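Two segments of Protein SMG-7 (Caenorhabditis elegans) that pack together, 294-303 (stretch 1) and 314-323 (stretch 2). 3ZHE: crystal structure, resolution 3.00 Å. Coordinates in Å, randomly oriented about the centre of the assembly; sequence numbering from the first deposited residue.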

ATOM      1  N   SER B 294     -37.335 -16.463  17.363  1.00112.33           N
ATOM      2  CA  SER B 294     -36.316 -17.429  16.952  1.00107.81           C
ATOM      3  C   SER B 294     -34.923 -17.062  17.468  1.00100.31           C
ATOM      4  O   SER B 294     -34.206 -17.907  18.018  1.00100.18           O
ATOM      5  CB  SER B 294     -36.298 -17.570  15.426  1.00108.18           C
ATOM      6  OG  SER B 294     -35.289 -18.470  15.001  1.00107.84           O
ATOM      7  N   LEU B 295     -34.552 -15.796  17.299  1.00 97.00           N
ATOM      8  CA  LEU B 295     -33.250 -15.311  17.746  1.00 94.38           C
ATOM      9  C   LEU B 295     -33.097 -15.431  19.259  1.00 92.49           C
ATOM     10  O   LEU B 295     -32.051 -15.858  19.754  1.00 91.98           O
ATOM     11  CB  LEU B 295     -33.038 -13.859  17.310  1.00 90.99           C
ATOM     12  CG  LEU B 295     -31.670 -13.256  17.629  1.00 91.84           C
ATOM     13  CD1 LEU B 295     -30.576 -14.040  16.931  1.00 96.33           C
ATOM     14  CD2 LEU B 295     -31.623 -11.795  17.221  1.00 89.94           C
ATOM     15  N   LEU B 296     -34.146 -15.052  19.986  1.00 92.42           N
ATOM     16  CA  LEU B 296     -34.159 -15.193  21.438  1.00 94.60           C
ATOM     17  C   LEU B 296     -33.880 -16.637  21.839  1.00102.49           C
ATOM     18  O   LEU B 296     -33.025 -16.899  22.689  1.00 99.36           O
ATOM     19  CB  LEU B 296     -35.504 -14.739  22.006  1.00 92.63           C
ATOM     20  CG  LEU B 296     -35.486 -13.567  22.988  1.00 93.97           C
ATOM     21  CD1 LEU B 296     -34.456 -12.523  22.582  1.00 93.86           C
ATOM     22  CD2 LEU B 296     -36.869 -12.944  23.072  1.00 93.30           C
ATOM     23  N   LYS B 297     -34.593 -17.570  21.213  1.00109.09           N
ATOM     24  CA  LYS B 297     -34.405 -18.990  21.501  1.00109.58           C
ATOM     25  C   LYS B 297     -32.972 -19.443  21.227  1.00105.78           C
ATOM     26  O   LYS B 297     -32.366 -20.137  22.047  1.00109.11           O
ATOM     27  CB  LYS B 297     -35.387 -19.841  20.693  1.00113.47           C
ATOM     28  N   THR B 298     -32.438 -19.044  20.076  1.00105.46           N
ATOM     29  CA  THR B 298     -31.085 -19.435  19.690  1.00110.89           C
ATOM     30  C   THR B 298     -30.035 -18.921  20.677  1.00111.38           C
ATOM     31  O   THR B 298     -29.190 -19.686  21.151  1.00113.64           O
ATOM     32  CB  THR B 298     -30.745 -18.950  18.271  1.00109.74           C
ATOM     33  OG1 THR B 298     -31.647 -19.553  17.336  1.00108.01           O
ATOM     34  CG2 THR B 298     -29.319 -19.321  17.903  1.00112.20           C
ATOM     35  N   LEU B 299     -30.099 -17.629  20.987  1.00109.70           N
ATOM     36  CA  LEU B 299     -29.202 -17.028  21.970  1.00110.58           C
ATOM     37  C   LEU B 299     -29.319 -17.721  23.329  1.00111.36           C
ATOM     38  O   LEU B 299     -28.315 -17.969  24.002  1.00108.18           O
ATOM     39  CB  LEU B 299     -29.492 -15.531  22.111  1.00112.77           C
ATOM     40  CG  LEU B 299     -29.194 -14.655  20.891  1.00113.64           C
ATOM     41  CD1 LEU B 299     -29.817 -13.276  21.053  1.00113.53           C
ATOM     42  CD2 LEU B 299     -27.693 -14.543  20.666  1.00110.67           C
ATOM     43  N   ASP B 300     -30.550 -18.037  23.724  1.00112.62           N
ATOM     44  CA  ASP B 300     -30.788 -18.723  24.991  1.00114.00           C
ATOM     45  C   ASP B 300     -30.102 -20.089  25.003  1.00117.82           C
ATOM     46  O   ASP B 300     -29.454 -20.462  25.984  1.00122.01           O
ATOM     47  CB  ASP B 300     -32.290 -18.873  25.258  1.00116.68           C
ATOM     48  CG  ASP B 300     -32.596 -19.192  26.714  1.00114.51           C
ATOM     49  OD1 ASP B 300     -31.746 -18.895  27.578  1.00114.87           O
ATOM     50  OD2 ASP B 300     -33.688 -19.731  26.999  1.00113.05           O
ATOM     51  N   ASP B 301     -30.239 -20.825  23.903  1.00119.18           N
ATOM     52  CA  ASP B 301     -29.581 -22.121  23.765  1.00123.37           C
ATOM     53  C   ASP B 301     -28.060 -21.992  23.751  1.00127.07           C
ATOM     54  O   ASP B 301     -27.350 -22.912  24.155  1.00129.24           O
ATOM     55  CB  ASP B 301     -30.055 -22.844  22.501  1.00124.42           C
ATOM     56  CG  ASP B 301     -31.475 -23.359  22.618  1.00128.75           C
ATOM     57  OD1 ASP B 301     -31.924 -23.626  23.753  1.00131.41           O
ATOM     58  OD2 ASP B 301     -32.145 -23.502  21.573  1.00130.70           O
ATOM     59  N   TYR B 302     -27.561 -20.854  23.277  1.00128.88           N
ATOM     60  CA  TYR B 302     -26.125 -20.598  23.303  1.00125.61           C
ATOM     61  C   TYR B 302     -25.663 -20.290  24.721  1.00121.84           C
ATOM     62  O   TYR B 302     -24.509 -20.534  25.077  1.00120.13           O
ATOM     63  CB  TYR B 302     -25.754 -19.464  22.349  1.00121.66           C
ATOM     64  CG  TYR B 302     -25.611 -19.922  20.919  1.00121.29           C
ATOM     65  CD1 TYR B 302     -25.291 -21.242  20.625  1.00123.63           C
ATOM     66  CD2 TYR B 302     -25.797 -19.042  19.861  1.00119.58           C
ATOM     67  CE1 TYR B 302     -25.158 -21.672  19.321  1.00125.79           C
ATOM     68  CE2 TYR B 302     -25.666 -19.464  18.551  1.00119.62           C
ATOM     69  CZ  TYR B 302     -25.347 -20.779  18.286  1.00121.53           C
ATOM     70  OH  TYR B 302     -25.215 -21.205  16.985  1.00119.39           O
ATOM     71  N   LYS B 303     -26.572 -19.754  25.528  1.00122.36           N
ATOM     72  CA  LYS B 303     -26.297 -19.561  26.946  1.00123.65           C
ATOM     73  C   LYS B 303     -26.287 -20.916  27.646  1.00134.94           C
ATOM     74  O   LYS B 303     -25.519 -21.140  28.581  1.00136.88           O
ATOM     75  CB  LYS B 303     -27.342 -18.644  27.582  1.00119.07           C
ATOM     76  N   HIS B 314     -22.107 -10.768  16.209  1.00110.59           N
ATOM     77  CA  HIS B 314     -23.050 -10.408  15.157  1.00106.57           C
ATOM     78  C   HIS B 314     -24.481 -10.759  15.546  1.00105.55           C
ATOM     79  O   HIS B 314     -25.422 -10.035  15.215  1.00107.61           O
ATOM     80  CB  HIS B 314     -22.681 -11.121  13.857  1.00104.40           C
ATOM     81  CG  HIS B 314     -21.287 -10.839  13.389  1.00106.15           C
ATOM     82  ND1 HIS B 314     -20.556 -11.740  12.646  1.00108.10           N
ATOM     83  CD2 HIS B 314     -20.492  -9.757  13.558  1.00107.13           C
ATOM     84  CE1 HIS B 314     -19.369 -11.226  12.378  1.00109.80           C
ATOM     85  NE2 HIS B 314     -19.304 -10.022  12.921  1.00109.47           N
ATOM     86  N   LEU B 315     -24.636 -11.874  16.249  1.00102.57           N
ATOM     87  CA  LEU B 315     -25.951 -12.339  16.667  1.00 98.58           C
ATOM     88  C   LEU B 315     -26.537 -11.426  17.741  1.00100.98           C
ATOM     89  O   LEU B 315     -27.752 -11.256  17.829  1.00106.14           O
ATOM     90  CB  LEU B 315     -25.875 -13.783  17.165  1.00 97.19           C
ATOM     91  CG  LEU B 315     -27.020 -14.691  16.717  1.00 96.21           C
ATOM     92  CD1 LEU B 315     -27.160 -14.665  15.201  1.00 86.72           C
ATOM     93  CD2 LEU B 315     -26.811 -16.113  17.215  1.00104.12           C
ATOM     94  N   LEU B 316     -25.664 -10.835  18.552  1.00 99.19           N
ATOM     95  CA  LEU B 316     -26.095  -9.862  19.547  1.00 77.01           C
ATOM     96  C   LEU B 316     -26.460  -8.539  18.884  1.00 83.82           C
ATOM     97  O   LEU B 316     -27.321  -7.808  19.372  1.00 74.71           O
ATOM     98  CB  LEU B 316     -25.015  -9.639  20.610  1.00 85.07           C
ATOM     99  CG  LEU B 316     -24.755 -10.777  21.601  1.00 91.02           C
ATOM    100  CD1 LEU B 316     -23.872 -10.297  22.743  1.00 93.77           C
ATOM    101  CD2 LEU B 316     -26.057 -11.369  22.127  1.00 91.98           C
ATOM    102  N   HIS B 317     -25.803  -8.235  17.769  1.00 82.09           N
ATOM    103  CA  HIS B 317     -26.064  -6.992  17.050  1.00 81.11           C
ATOM    104  C   HIS B 317     -27.385  -7.023  16.287  1.00 83.94           C
ATOM    105  O   HIS B 317     -28.057  -5.999  16.161  1.00 82.72           O
ATOM    106  CB  HIS B 317     -24.907  -6.647  16.113  1.00 76.93           C
ATOM    107  CG  HIS B 317     -23.892  -5.734  16.727  1.00 82.63           C
ATOM    108  ND1 HIS B 317     -24.151  -4.405  16.982  1.00 88.08           N
ATOM    109  CD2 HIS B 317     -22.624  -5.957  17.142  1.00 85.32           C
ATOM    110  CE1 HIS B 317     -23.083  -3.848  17.526  1.00 87.96           C
ATOM    111  NE2 HIS B 317     -22.143  -4.768  17.635  1.00 85.01           N
ATOM    112  N   ILE B 318     -27.752  -8.193  15.778  1.00 81.79           N
ATOM    113  CA  ILE B 318     -29.045  -8.357  15.123  1.00 80.76           C
ATOM    114  C   ILE B 318     -30.160  -8.163  16.148  1.00 84.09           C
ATOM    115  O   ILE B 318     -31.204  -7.576  15.855  1.00 82.77           O
ATOM    116  CB  ILE B 318     -29.172  -9.737  14.442  1.00 80.27           C
ATOM    117  CG1 ILE B 318     -28.166  -9.853  13.294  1.00 78.01           C
ATOM    118  CG2 ILE B 318     -30.586  -9.956  13.925  1.00 79.00           C
ATOM    119  CD1 ILE B 318     -28.335 -11.097  12.453  1.00 77.21           C
ATOM    120  N   LEU B 319     -29.912  -8.644  17.363  1.00 85.47           N
ATOM    121  CA  LEU B 319     -30.848  -8.482  18.469  1.00 89.43           C
ATOM    122  C   LEU B 319     -31.058  -7.012  18.811  1.00 88.82           C
ATOM    123  O   LEU B 319     -32.191  -6.564  18.987  1.00 86.73           O
ATOM    124  CB  LEU B 319     -30.343  -9.230  19.702  1.00 91.32           C
ATOM    125  CG  LEU B 319     -31.201  -9.092  20.961  1.00 92.20           C
ATOM    126  CD1 LEU B 319     -32.516  -9.839  20.797  1.00 95.18           C
ATOM    127  CD2 LEU B 319     -30.445  -9.580  22.188  1.00 90.26           C
ATOM    128  N   ALA B 320     -29.959  -6.270  18.910  1.00 86.55           N
ATOM    129  CA  ALA B 320     -30.019  -4.847  19.220  1.00 88.04           C
ATOM    130  C   ALA B 320     -30.725  -4.080  18.107  1.00 90.94           C
ATOM    131  O   ALA B 320     -31.383  -3.071  18.358  1.00 93.21           O
ATOM    132  CB  ALA B 320     -28.621  -4.294  19.450  1.00 83.65           C
ATOM    133  N   LEU B 321     -30.585  -4.567  16.877  1.00 87.67           N
ATOM    134  CA  LEU B 321     -31.288  -3.988  15.739  1.00 85.88           C
ATOM    135  C   LEU B 321     -32.784  -4.248  15.857  1.00 94.16           C
ATOM    136  O   LEU B 321     -33.603  -3.380  15.553  1.00 99.99           O
ATOM    137  CB  LEU B 321     -30.760  -4.562  14.422  1.00 80.03           C
ATOM    138  CG  LEU B 321     -29.429  -4.010  13.913  1.00 79.03           C
ATOM    139  CD1 LEU B 321     -29.095  -4.595  12.549  1.00 76.28           C
ATOM    140  CD2 LEU B 321     -29.462  -2.489  13.856  1.00 77.57           C
ATOM    141  N   LEU B 322     -33.134  -5.452  16.301  1.00 89.62           N
ATOM    142  CA  LEU B 322     -34.529  -5.812  16.518  1.00 82.46           C
ATOM    143  C   LEU B 322     -35.153  -4.955  17.615  1.00 83.01           C
ATOM    144  O   LEU B 322     -36.353  -4.680  17.598  1.00 85.29           O
ATOM    145  CB  LEU B 322     -34.658  -7.298  16.860  1.00 74.22           C
ATOM    146  CG  LEU B 322     -34.397  -8.276  15.714  1.00 77.40           C
ATOM    147  CD1 LEU B 322     -34.522  -9.714  16.193  1.00 76.04           C
ATOM    148  CD2 LEU B 322     -35.356  -8.007  14.567  1.00 81.47           C
ATOM    149  N   LEU B 323     -34.324  -4.524  18.560  1.00 85.18           N
ATOM    150  CA  LEU B 323     -34.788  -3.703  19.674  1.00 92.82           C
ATOM    151  C   LEU B 323     -34.996  -2.242  19.281  1.00 95.93           C
ATOM    152  O   LEU B 323     -35.483  -1.443  20.079  1.00 98.54           O
ATOM    153  CB  LEU B 323     -33.812  -3.798  20.851  1.00 95.69           C
ATOM    154  CG  LEU B 323     -34.239  -4.685  22.023  1.00 98.61           C
ATOM    155  CD1 LEU B 323     -34.727  -6.042  21.540  1.00 99.15           C
ATOM    156  CD2 LEU B 323     -33.091  -4.848  23.004  1.00 98.27           C
TER

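At the centre of this contact two leucines, one from each helix, are set into each other's neighbours. The side chain of Leu295 sits as a knob in a hole formed by Leu315, Ile318, Leu319 and Leu322. Its CD1 lies 3.6 Å from CG of Leu315, while its CD2 reaches CB of Leu319 at 3.8 Å, CG2 of Ile318 at 3.9 Å and CD1 of Leu322 at 3.7 Å. CD2 of Leu295 also comes within 3.6 Å of the backbone N of Leu319, so the knob reaches down to the floor of its hole. A leucine suits this place because its forked end offers two methyls on a short stem, and here the two face different parts of the opposing helix.

Leu315 returns the arrangement, fitting among Leu295, Thr298, Leu299 and Tyr302. Its CD2 packs against CD2 of Leu299 at 3.9 Å. The helices run roughly antiparallel, with 145° between their directions, and the backbone register follows: Leu295 lies across from Leu319, CA to CA 7.3 Å, and Leu299 across from Leu315, CA to CA 7.8 Å. Both pairs step by four residues, about one helical turn, so the leucines of each helix recur on the face that meets the other.

Around this centre the packing continues with aliphatic groups. Leu299 touches two successive turns of the other helix, its CD1 3.9 Å from CD2 of Leu319 and its CD2 3.9 Å from CD2 of Leu316. Leu296 and Leu316 both have CA-to-CB bonds pointing away, yet the ends of their side chains come nearer; CD1 of Leu296 thereby meets CD1 of Leu319 at 3.8 Å. Leucine is long and flexible enough to make such a flanking contact, whereas Ala320, whose CB points away, takes no part.

Toward the edge the residues become amphipathic. Tyr302 directs the edge of its ring at Leu315, CE2 to CD2 3.8 Å, so an aromatic carbon at the rim of the ring meets one methyl of the leucine. Thr298 offers CG2 to CD2 of Leu315 at 4.1 Å, while its OG1 donates a hydrogen bond to O of Ser294, 3.1 Å away and one turn back in its own helix. Threonine fits this border well: the methyl serves the contact and the hydroxyl is satisfied locally. No hydrogen bond crosses between the stretches, and the charged Asp300 and Asp301 lie out of reach, leaving an interface held by apolar packing and shape.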